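Local coordinates for protein putative drug/sodium antiporter (Escherichia coli, PDB 4Z3N) that probably exports the genotoxin colibactin or a related precursor across the cell membrane as an antiporter of the MATE family, at residues Thr19-Phe24 / Leu32-Leu37; Leu174-Gly179 / Ile309-Leu314; Leu257-Ala262 / Tyr395-Gly400; Pro402-Leu407 / Ser457-Arg462. All coordinates share one frame; numbering follows the deposited sequence.

Contact 1 of 4, residues Thr19-Phe24 / Leu32-Leu37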
# COMPACT_ATOMS: atom_id res chain seq x y z
N THR A 19 -21.90 8.48 12.35
CA THR A 19 -22.71 8.94 11.22
C THR A 19 -21.90 9.25 9.95
O THR A 19 -22.19 8.67 8.89
CB THR A 19 -23.54 10.18 11.60
OG1 THR A 19 -22.70 11.14 12.25
CG2 THR A 19 -24.68 9.77 12.53
N VAL A 20 -20.89 10.12 10.04
CA VAL A 20 -20.11 10.47 8.85
C VAL A 20 -20.96 11.14 7.77
O VAL A 20 -21.36 10.48 6.81
CB VAL A 20 -19.43 9.25 8.22
CG1 VAL A 20 -18.47 9.69 7.12
CG2 VAL A 20 -18.70 8.45 9.29
N ALA A 21 -21.27 12.42 7.94
CA ALA A 21 -22.22 13.14 7.09
C ALA A 21 -22.00 13.00 5.58
O ALA A 21 -20.87 13.09 5.09
CB ALA A 21 -22.20 14.61 7.46
N GLY A 22 -23.11 12.81 4.86
CA GLY A 22 -23.12 12.76 3.40
C GLY A 22 -22.94 11.35 2.85
O GLY A 22 -22.92 11.14 1.63
N MET A 23 -22.81 10.40 3.77
CA MET A 23 -22.49 9.02 3.42
C MET A 23 -23.56 8.36 2.55
O MET A 23 -23.27 7.81 1.48
CB MET A 23 -22.29 8.19 4.70
CG MET A 23 -21.94 6.72 4.45
SD MET A 23 -20.42 6.43 3.50
CE MET A 23 -19.18 7.01 4.67
N PHE A 24 -24.79 8.36 3.05
CA PHE A 24 -25.89 7.71 2.35
C PHE A 24 -26.59 8.60 1.32
O PHE A 24 -27.01 8.10 0.27
CB PHE A 24 -26.85 7.15 3.39
CG PHE A 24 -26.14 6.31 4.42
CD1 PHE A 24 -25.60 5.07 4.07
CD2 PHE A 24 -25.91 6.79 5.70
CE1 PHE A 24 -24.90 4.30 4.99
CE2 PHE A 24 -25.21 6.04 6.64
CZ PHE A 24 -24.70 4.79 6.28
N LEU A 32 -16.04 11.51 -1.00
CA LEU A 32 -14.75 10.84 -1.19
C LEU A 32 -13.54 11.76 -0.92
O LEU A 32 -12.53 11.32 -0.38
CB LEU A 32 -14.65 10.27 -2.61
CG LEU A 32 -15.48 9.03 -2.91
CD1 LEU A 32 -15.51 8.78 -4.40
CD2 LEU A 32 -14.95 7.81 -2.17
N LEU A 33 -13.64 13.03 -1.32
CA LEU A 33 -12.51 13.93 -1.17
C LEU A 33 -12.26 14.27 0.26
O LEU A 33 -11.12 14.34 0.70
CB LEU A 33 -12.74 15.22 -1.95
CG LEU A 33 -12.33 15.18 -3.40
CD1 LEU A 33 -12.55 16.57 -3.98
CD2 LEU A 33 -10.88 14.72 -3.51
N ARG A 34 -13.34 14.52 1.01
CA ARG A 34 -13.19 14.93 2.39
C ARG A 34 -12.62 13.80 3.22
O ARG A 34 -12.00 14.03 4.26
CB ARG A 34 -14.52 15.38 2.96
CG ARG A 34 -15.20 14.31 3.73
CD ARG A 34 -16.66 14.66 3.86
NE ARG A 34 -16.99 15.07 5.22
CZ ARG A 34 -18.21 15.43 5.60
NH1 ARG A 34 -19.20 15.44 4.71
NH2 ARG A 34 -18.42 15.79 6.86
N MET A 35 -12.86 12.58 2.78
CA MET A 35 -12.29 11.41 3.40
C MET A 35 -10.89 11.11 2.91
O MET A 35 -10.03 10.66 3.68
CB MET A 35 -13.19 10.22 3.17
CG MET A 35 -14.50 10.33 3.90
SD MET A 35 -15.54 8.94 3.51
CE MET A 35 -14.71 7.62 4.40
N ALA A 36 -10.65 11.33 1.61
CA ALA A 36 -9.35 10.97 1.02
C ALA A 36 -8.27 11.99 1.27
O ALA A 36 -7.10 11.63 1.25
CB ALA A 36 -9.49 10.74 -0.47
N LEU A 37 -8.63 13.25 1.49
CA LEU A 37 -7.59 14.29 1.65
C LEU A 37 -6.80 14.14 2.95
O LEU A 37 -5.57 14.23 2.93
CB LEU A 37 -8.19 15.69 1.56
CG LEU A 37 -8.42 16.27 0.16
CD1 LEU A 37 -8.68 17.76 0.25
CD2 LEU A 37 -7.25 15.98 -0.80

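Contact 2 of 4, residues Leu174-Gly179 / Ile309-Leu314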
# COMPACT_ATOMS: atom_id res chain seq x y z
N LEU A 174 -9.85 0.30 12.22
CA LEU A 174 -10.95 0.73 13.07
C LEU A 174 -11.46 2.13 12.68
O LEU A 174 -12.65 2.31 12.41
CB LEU A 174 -10.51 0.69 14.54
CG LEU A 174 -11.58 0.97 15.59
CD1 LEU A 174 -12.85 0.34 15.15
CD2 LEU A 174 -11.17 0.42 16.94
N PHE A 175 -10.57 3.12 12.64
CA PHE A 175 -10.99 4.50 12.38
C PHE A 175 -11.32 4.78 10.90
O PHE A 175 -12.12 5.67 10.59
CB PHE A 175 -9.93 5.46 12.88
CG PHE A 175 -9.91 5.61 14.38
CD1 PHE A 175 -10.73 6.55 15.02
CD2 PHE A 175 -9.08 4.81 15.16
CE1 PHE A 175 -10.71 6.69 16.40
CE2 PHE A 175 -9.05 4.95 16.56
CZ PHE A 175 -9.87 5.89 17.17
N GLN A 176 -10.71 4.03 10.00
CA GLN A 176 -11.06 4.11 8.59
C GLN A 176 -12.45 3.47 8.32
O GLN A 176 -13.22 3.97 7.49
CB GLN A 176 -9.99 3.43 7.75
CG GLN A 176 -10.46 3.07 6.37
CD GLN A 176 -9.45 2.27 5.60
OE1 GLN A 176 -8.69 1.48 6.17
NE2 GLN A 176 -9.42 2.47 4.29
N GLY A 177 -12.78 2.38 9.02
CA GLY A 177 -14.10 1.76 8.90
C GLY A 177 -15.23 2.69 9.34
O GLY A 177 -16.28 2.76 8.69
N ALA A 178 -14.99 3.43 10.42
CA ALA A 178 -15.95 4.38 10.95
C ALA A 178 -15.96 5.71 10.19
O ALA A 178 -16.69 6.63 10.56
CB ALA A 178 -15.67 4.65 12.41
N GLY A 179 -15.13 5.83 9.16
CA GLY A 179 -15.03 7.05 8.39
C GLY A 179 -14.42 8.22 9.16
O GLY A 179 -14.59 9.38 8.77
N ILE A 309 -7.65 7.91 -2.32
CA ILE A 309 -9.04 7.76 -2.77
C ILE A 309 -9.57 6.31 -2.56
O ILE A 309 -10.72 6.12 -2.13
CB ILE A 309 -9.16 8.17 -4.26
CG1 ILE A 309 -8.68 9.61 -4.43
CG2 ILE A 309 -10.60 8.01 -4.77
CD1 ILE A 309 -8.64 10.10 -5.87
N ALA A 310 -8.72 5.31 -2.82
CA ALA A 310 -9.04 3.91 -2.57
C ALA A 310 -9.48 3.67 -1.14
O ALA A 310 -10.44 2.91 -0.90
CB ALA A 310 -7.84 3.01 -2.90
N THR A 311 -8.77 4.28 -0.19
CA THR A 311 -9.05 4.03 1.21
C THR A 311 -10.43 4.60 1.53
O THR A 311 -11.18 4.01 2.30
CB THR A 311 -7.98 4.64 2.23
OG1 THR A 311 -7.99 6.07 2.18
CG2 THR A 311 -6.59 4.10 1.99
N ALA A 312 -10.74 5.74 0.91
CA ALA A 312 -12.01 6.45 1.14
C ALA A 312 -13.17 5.66 0.57
O ALA A 312 -14.28 5.69 1.10
CB ALA A 312 -11.97 7.85 0.52
N LEU A 313 -12.88 4.95 -0.52
CA LEU A 313 -13.87 4.22 -1.28
C LEU A 313 -14.28 2.95 -0.56
O LEU A 313 -15.43 2.52 -0.67
CB LEU A 313 -13.35 3.89 -2.68
CG LEU A 313 -14.33 3.08 -3.53
CD1 LEU A 313 -15.59 3.90 -3.90
CD2 LEU A 313 -13.65 2.55 -4.75
N LEU A 314 -13.34 2.36 0.17
CA LEU A 314 -13.63 1.16 0.97
C LEU A 314 -14.74 1.44 2.01
O LEU A 314 -15.74 0.72 2.11
CB LEU A 314 -12.34 0.67 1.67
CG LEU A 314 -12.52 -0.66 2.41
CD1 LEU A 314 -11.97 -1.78 1.59
CD2 LEU A 314 -11.88 -0.62 3.77

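Contact 3 of 4, residues Leu257-Ala262 / Tyr395-Gly400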
# COMPACT_ATOMS: atom_id res chain seq x y z
N LEU A 257 -10.43 -12.84 7.62
CA LEU A 257 -9.18 -13.41 7.13
C LEU A 257 -9.11 -13.46 5.62
O LEU A 257 -8.05 -13.28 5.03
CB LEU A 257 -8.98 -14.82 7.70
CG LEU A 257 -8.26 -14.88 9.05
CD1 LEU A 257 -8.00 -16.32 9.48
CD2 LEU A 257 -6.96 -14.11 8.99
N SER A 258 -10.25 -13.72 4.99
CA SER A 258 -10.29 -13.84 3.54
C SER A 258 -9.99 -12.48 2.85
O SER A 258 -9.17 -12.42 1.95
CB SER A 258 -11.64 -14.41 3.10
OG SER A 258 -12.69 -13.56 3.52
N VAL A 259 -10.65 -11.40 3.29
CA VAL A 259 -10.36 -10.05 2.80
C VAL A 259 -8.92 -9.65 3.15
O VAL A 259 -8.16 -9.18 2.29
CB VAL A 259 -11.36 -8.98 3.38
CG1 VAL A 259 -10.84 -7.54 3.21
CG2 VAL A 259 -12.71 -9.11 2.72
N GLY A 260 -8.56 -9.86 4.41
CA GLY A 260 -7.27 -9.43 4.92
C GLY A 260 -6.10 -10.15 4.28
O GLY A 260 -5.06 -9.55 3.98
N MET A 261 -6.25 -11.45 4.09
CA MET A 261 -5.17 -12.20 3.50
C MET A 261 -5.13 -12.07 1.99
O MET A 261 -4.08 -12.24 1.38
CB MET A 261 -5.27 -13.66 3.91
CG MET A 261 -4.43 -13.93 5.14
SD MET A 261 -4.62 -15.64 5.64
CE MET A 261 -3.71 -15.61 7.18
N ALA A 262 -6.28 -11.75 1.40
CA ALA A 262 -6.32 -11.46 -0.03
C ALA A 262 -5.47 -10.21 -0.28
O ALA A 262 -4.79 -10.09 -1.29
CB ALA A 262 -7.76 -11.28 -0.51
N TYR A 395 -13.26 -2.15 -4.25
CA TYR A 395 -14.70 -2.38 -4.22
C TYR A 395 -15.06 -3.81 -3.80
O TYR A 395 -15.95 -4.04 -2.96
CB TYR A 395 -15.30 -2.05 -5.61
CG TYR A 395 -16.81 -2.25 -5.70
CD1 TYR A 395 -17.34 -3.50 -6.00
CD2 TYR A 395 -17.69 -1.20 -5.49
CE1 TYR A 395 -18.69 -3.71 -6.09
CE2 TYR A 395 -19.06 -1.40 -5.58
CZ TYR A 395 -19.56 -2.66 -5.87
OH TYR A 395 -20.92 -2.90 -5.98
N TYR A 396 -14.39 -4.79 -4.37
CA TYR A 396 -14.64 -6.17 -3.99
C TYR A 396 -14.18 -6.47 -2.57
O TYR A 396 -14.79 -7.27 -1.86
CB TYR A 396 -13.97 -7.10 -4.99
CG TYR A 396 -14.72 -7.12 -6.30
CD1 TYR A 396 -16.00 -7.65 -6.38
CD2 TYR A 396 -14.17 -6.58 -7.45
CE1 TYR A 396 -16.71 -7.65 -7.57
CE2 TYR A 396 -14.86 -6.57 -8.64
CZ TYR A 396 -16.12 -7.11 -8.70
OH TYR A 396 -16.79 -7.10 -9.91
N GLN A 397 -13.12 -5.82 -2.13
CA GLN A 397 -12.67 -5.97 -0.76
C GLN A 397 -13.71 -5.40 0.19
O GLN A 397 -14.02 -5.98 1.23
CB GLN A 397 -11.32 -5.28 -0.56
CG GLN A 397 -10.19 -5.94 -1.32
CD GLN A 397 -9.71 -7.20 -0.63
OE1 GLN A 397 -10.47 -8.17 -0.48
NE2 GLN A 397 -8.45 -7.17 -0.19
N ALA A 398 -14.27 -4.26 -0.20
CA ALA A 398 -15.29 -3.61 0.61
C ALA A 398 -16.54 -4.48 0.75
O ALA A 398 -17.16 -4.49 1.82
CB ALA A 398 -15.64 -2.24 0.02
N ILE A 399 -16.92 -5.19 -0.31
CA ILE A 399 -18.17 -5.96 -0.26
C ILE A 399 -17.95 -7.43 0.13
O ILE A 399 -18.90 -8.22 0.13
CB ILE A 399 -18.96 -5.90 -1.62
CG1 ILE A 399 -18.17 -6.54 -2.75
CG2 ILE A 399 -19.36 -4.45 -1.97
CD1 ILE A 399 -19.03 -7.03 -3.87
N GLY A 400 -16.70 -7.80 0.44
CA GLY A 400 -16.40 -9.14 0.92
C GLY A 400 -16.23 -10.21 -0.14
O GLY A 400 -16.58 -11.37 0.09

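Contact 4 of 4, residues Pro402-Leu407 / Ser457-Arg462. With CAC (cacodylate ion), chain I.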
# COMPACT_ATOMS: atom_id res chain seq x y z
N PRO A 402 -13.07 -11.01 -2.15
CA PRO A 402 -11.65 -10.88 -2.51
C PRO A 402 -11.18 -11.65 -3.76
O PRO A 402 -10.10 -11.37 -4.27
CB PRO A 402 -10.93 -11.42 -1.26
CG PRO A 402 -12.01 -12.13 -0.43
CD PRO A 402 -13.24 -11.34 -0.73
N TRP A 403 -11.97 -12.62 -4.21
CA TRP A 403 -11.61 -13.39 -5.39
C TRP A 403 -11.44 -12.48 -6.59
O TRP A 403 -10.51 -12.66 -7.39
CB TRP A 403 -12.66 -14.47 -5.68
CG TRP A 403 -12.57 -15.02 -7.04
CD1 TRP A 403 -13.10 -14.48 -8.17
CD2 TRP A 403 -11.88 -16.21 -7.45
NE1 TRP A 403 -12.79 -15.25 -9.26
CE2 TRP A 403 -12.05 -16.32 -8.85
CE3 TRP A 403 -11.14 -17.18 -6.78
CZ2 TRP A 403 -11.51 -17.38 -9.58
CZ3 TRP A 403 -10.60 -18.24 -7.51
CH2 TRP A 403 -10.80 -18.32 -8.90
N TYR A 404 -12.33 -11.49 -6.73
CA TYR A 404 -12.27 -10.60 -7.88
C TYR A 404 -11.25 -9.48 -7.68
O TYR A 404 -10.76 -8.90 -8.64
CB TYR A 404 -13.67 -10.06 -8.18
CG TYR A 404 -14.58 -11.21 -8.51
CD1 TYR A 404 -15.33 -11.84 -7.51
CD2 TYR A 404 -14.64 -11.71 -9.81
CE1 TYR A 404 -16.14 -12.93 -7.80
CE2 TYR A 404 -15.45 -12.80 -10.11
CZ TYR A 404 -16.20 -13.40 -9.10
OH TYR A 404 -17.01 -14.48 -9.40
N SER A 405 -10.92 -9.23 -6.43
CA SER A 405 -9.80 -8.37 -6.11
C SER A 405 -8.53 -8.99 -6.64
O SER A 405 -7.76 -8.33 -7.32
CB SER A 405 -9.69 -8.17 -4.60
OG SER A 405 -10.79 -7.44 -4.11
N VAL A 406 -8.33 -10.27 -6.34
CA VAL A 406 -7.12 -10.97 -6.76
C VAL A 406 -7.12 -11.20 -8.27
O VAL A 406 -6.09 -11.05 -8.92
CB VAL A 406 -6.97 -12.30 -6.02
CG1 VAL A 406 -5.76 -13.09 -6.54
CG2 VAL A 406 -6.86 -12.04 -4.52
N LEU A 407 -8.28 -11.54 -8.82
CA LEU A 407 -8.43 -11.67 -10.27
C LEU A 407 -7.95 -10.44 -11.04
O LEU A 407 -7.30 -10.56 -12.08
CB LEU A 407 -9.89 -11.95 -10.62
CG LEU A 407 -10.15 -11.97 -12.13
CD1 LEU A 407 -9.26 -13.01 -12.86
CD2 LEU A 407 -11.65 -12.15 -12.44
N SER A 457 -25.81 -6.21 -11.96
CA SER A 457 -25.96 -7.57 -12.46
C SER A 457 -26.86 -8.30 -11.48
O SER A 457 -26.98 -7.89 -10.33
CB SER A 457 -24.62 -8.27 -12.58
OG SER A 457 -24.13 -8.61 -11.30
N PRO A 458 -27.54 -9.36 -11.95
CA PRO A 458 -28.32 -10.19 -11.02
C PRO A 458 -27.49 -10.66 -9.82
O PRO A 458 -27.90 -10.46 -8.67
CB PRO A 458 -28.74 -11.38 -11.88
CG PRO A 458 -28.81 -10.82 -13.28
CD PRO A 458 -27.83 -9.68 -13.36
N ARG A 459 -26.30 -11.19 -10.09
CA ARG A 459 -25.43 -11.74 -9.05
C ARG A 459 -25.02 -10.70 -8.02
O ARG A 459 -25.08 -10.94 -6.80
CB ARG A 459 -24.18 -12.33 -9.68
CG ARG A 459 -23.19 -12.88 -8.69
CD ARG A 459 -21.84 -12.92 -9.31
NE ARG A 459 -21.45 -14.27 -9.70
CZ ARG A 459 -20.31 -14.55 -10.32
NH1 ARG A 459 -19.46 -13.58 -10.63
NH2 ARG A 459 -20.01 -15.81 -10.63
N LEU A 460 -24.61 -9.53 -8.50
CA LEU A 460 -24.25 -8.43 -7.59
C LEU A 460 -25.42 -8.05 -6.65
O LEU A 460 -25.22 -7.85 -5.46
CB LEU A 460 -23.79 -7.22 -8.39
CG LEU A 460 -23.36 -6.13 -7.43
CD1 LEU A 460 -22.08 -6.53 -6.68
CD2 LEU A 460 -23.26 -4.78 -8.12
N LEU A 461 -26.64 -7.98 -7.20
CA LEU A 461 -27.86 -7.77 -6.40
C LEU A 461 -28.20 -8.96 -5.49
O LEU A 461 -28.55 -8.77 -4.33
CB LEU A 461 -29.04 -7.47 -7.32
CG LEU A 461 -29.01 -6.11 -8.02
CD1 LEU A 461 -30.35 -5.88 -8.67
CD2 LEU A 461 -28.68 -4.97 -7.06
N ARG A 462 -28.09 -10.18 -5.99
CA ARG A 462 -28.20 -11.32 -5.08
C ARG A 462 -27.19 -11.27 -3.92
O ARG A 462 -27.55 -11.60 -2.79
CB ARG A 462 -28.03 -12.64 -5.83
CG ARG A 462 -28.60 -13.78 -5.03
CD ARG A 462 -27.78 -15.03 -5.11
NE ARG A 462 -27.20 -15.26 -6.42
CZ ARG A 462 -25.99 -15.78 -6.59
NH1 ARG A 462 -25.28 -16.11 -5.53
NH2 ARG A 462 -25.50 -15.97 -7.81
AS CAC I . -22.03 -17.31 -6.01
O1 CAC I . -23.02 -16.77 -7.21
O2 CAC I . -20.55 -16.36 -6.06
C1 CAC I . -22.85 -17.11 -4.26
C2 CAC I . -21.60 -19.17 -6.29

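Contact 1 of 4, residues Thr19-Phe24 / Leu32-Leu37
Ala21 and Met23, both in a type II beta turn running from Val20 to Met23, meet Arg34 and Met35 on helix 28-56, which contains the first predicted transmembrane segment of this MATE-family transporter. Ala21 and Gly22 occupy the central turn positions. Gly22 has phi 91°, a backbone conformation suited to glycine at this turn position, and the bond closing the turn, Met23 N to Val20 O, is long and weak at 3.4 Å. The packed side is apolar and buried. Met23 sends CG anti to its backbone N and then folds, chi2 and chi3 both near +60°, which brings its terminal CE within 4.3 Å of Met35 SD. The Met35 chain approaches from the helix, extended as far as its sulfur, with Ala312 and Thr315 of helix 286-322 also touching it. Met23 is backed by Gln319 of that same helix, and its carbonyl accepts a hydrogen bond from Arg328 NE, so the end of the turn is anchored to two other helices. The loose side is polar and exposed. Here Arg34 reaches out from the helix along a chain bent at chi3 (-107°), carrying its guanidinium toward Ala21. The Ala21 carbonyl comes in obliquely to the guanidinium plane at an angle too poor for a hydrogen bond, so closeness alone does not lock the arginine. On this outer side Ala21 CB lies 4.0 Å from Arg34 NH2, while Ala21 O is 2.9 Å from Arg34 NH1.

Contact 2 of 4, residues Leu174-Gly179 / Ile309-Leu314
Gln176, in the last turn of helix 162-177, reaches across to Thr311 and Leu314 on helix 286-322. From CB its chain sets off with CG anti to the backbone N (chi1 162°) and stays extended beyond, so the aliphatic part serves as a straight spacer and the contact begins at the amide. CD is the first atom to meet the other helix, 4.2 Å from Leu314 CD2 and 4.1 Å from Thr311 O. There the amide divides. OE1 accepts a hydrogen bond from Gln89 NE2 of helix 75-101, while NE2 gives a hydrogen to Thr311 O at 3.1 Å, with an N-H...O angle of 157°. The acceptor lies close to the plane of the glutamine amide, but the donor meets the carbonyl from well off the C=O direction, at a C=O...N angle of 107°. NE2 also has the Thr311 side chain beside it, with CG2 at 4.0 Å, and Leu314 CD2 at the same distance, both side chains crossing the glutamine at roughly a right angle. Thr311 turns its hydroxyl back to Ala308 O within its own helix. Thr311 O, a main-chain acceptor, fixes the nitrogen end of the amide, and the bond from Gln89 agrees with it. Thr315 OG1 and Gln319 NE2 add further bonds, to Gln176 O and Gly177 O, at a helix end finished by a Schellman motif at Gly179. One helix is from the N-terminal half and the other from the C-terminal half, so this glutamine-to-carbonyl bond links the two lobes characteristic of the MATE transporter fold.

Contact 3 of 4, residues Leu257-Ala262 / Tyr395-Gly400
Gln397 of helix 382-399 meets Val259 and Ala262 of helix 250-284 in a buried seam between two helices of the C-terminal half, so the contact packs helices within one lobe of the MATE fold. Ahead of it along the second segment, Tyr395 turns elsewhere and bonds through OH to Thr329 OG1. Gln397 and Val259 carry the contact between them. Gln397 CG is anti to the carbonyl carbon, and the bend at chi2 (-77°) swings the amide over to the neighbouring helix, where it runs antiparallel alongside the Val259 side chain. NE2 donates to Val259 O at 3.2 Å; the N-H...O angle is 144°, and the bond is tilted out of both the glutamine amide plane and the carbonyl plane. The same nitrogen gives a hydrogen bond to Gln263 OE1, the residue next after Ala262. Gln397 OE1 lies among Val259 CG1 (3.8 Å), Ala262 CB and the ring of Pro402, which brings in helix 402-413. The Gln397 backbone carbonyl lies 3.7 Å from Val259 CG2 and also accepts from Ser94 OG of helix 75-101. Three residues further on, Gly400, with positive phi, forms a Schellman motif and rests its CA 4.1 Å from Val259 CG2. The main-chain acceptor Val259 O probably sets which end of the amide is nitrogen, and a polar side chain is thereby accommodated inside a buried helix interface.

Contact 4 of 4, residues Pro402-Leu407 / Ser457-Arg462
Tyr404 of helix 402-413 and Arg459 of helix 458-467 approach from opposite directions across the protein surface, joining the beginning of a predicted transmembrane segment to the last modelled helix. Their polar contact is a single close pair, Tyr404 OH and Arg459 NH1, 2.9 Å apart. The hydroxyl stands obliquely to the guanidinium, and the ring and guanidinium planes are turned 54° from each other. Arg459 gets there by sending CG anti to its backbone N (chi1 178°) and bending at chi3. Aromatic groups pack on the tyrosine: Trp403 CD1 lies over the centre of one face of its ring, and the ring of Tyr396, on helix 382-399, meets it with planes about 35° apart. Ionic contacts gather on the arginine side. A cacodylate ion, probably from the crystallisation liquor, accepts a hydrogen bond at O1 from Arg462 NH2, at 2.7 Å, at the edge of that guanidinium; the geometry at Arg462 NH1 is uncertain, because a cacodylate methyl lies too close to it. Arg459 NE is more distant from the same oxygen, at 3.9 Å. Helix capping forms the last group: Ser457, at the N-cap, accepts from Leu460 N through OG, a 3.0 Å bond that caps the first turn, which carries Arg459, with Arg462 just beyond it. Taken together, a single close approach of a hydroxyl and a guanidinium links the two helices, and the pair of arginines probably makes a positively charged surface patch able to attract an anion such as the cacodylate.

How the contacts relate
Contacts 2 and 3 are buried, and in each a glutamine amide gives a hydrogen bond to a main-chain carbonyl of another helix; contact 1 is half buried and contact 4 lies at the surface. Contact 2 is a hub: helix 286-322 packs Ala312 on Met35 of contact 1 and Leu314 on Gln397 and Ala398 of contact 3. Contacts 3 and 4 are joined through successive helices, with Pro402 against Ala262 and Ser405 against Gln397. Contacts 1 and 4 do not touch, their centres about 24 Å apart. Inward, glutamine amides bonded to main-chain carbonyls prevail; outward, arginines in contacts 1 and 4 reach neighbours without a clear hydrogen bond across, and contact 4 buries least.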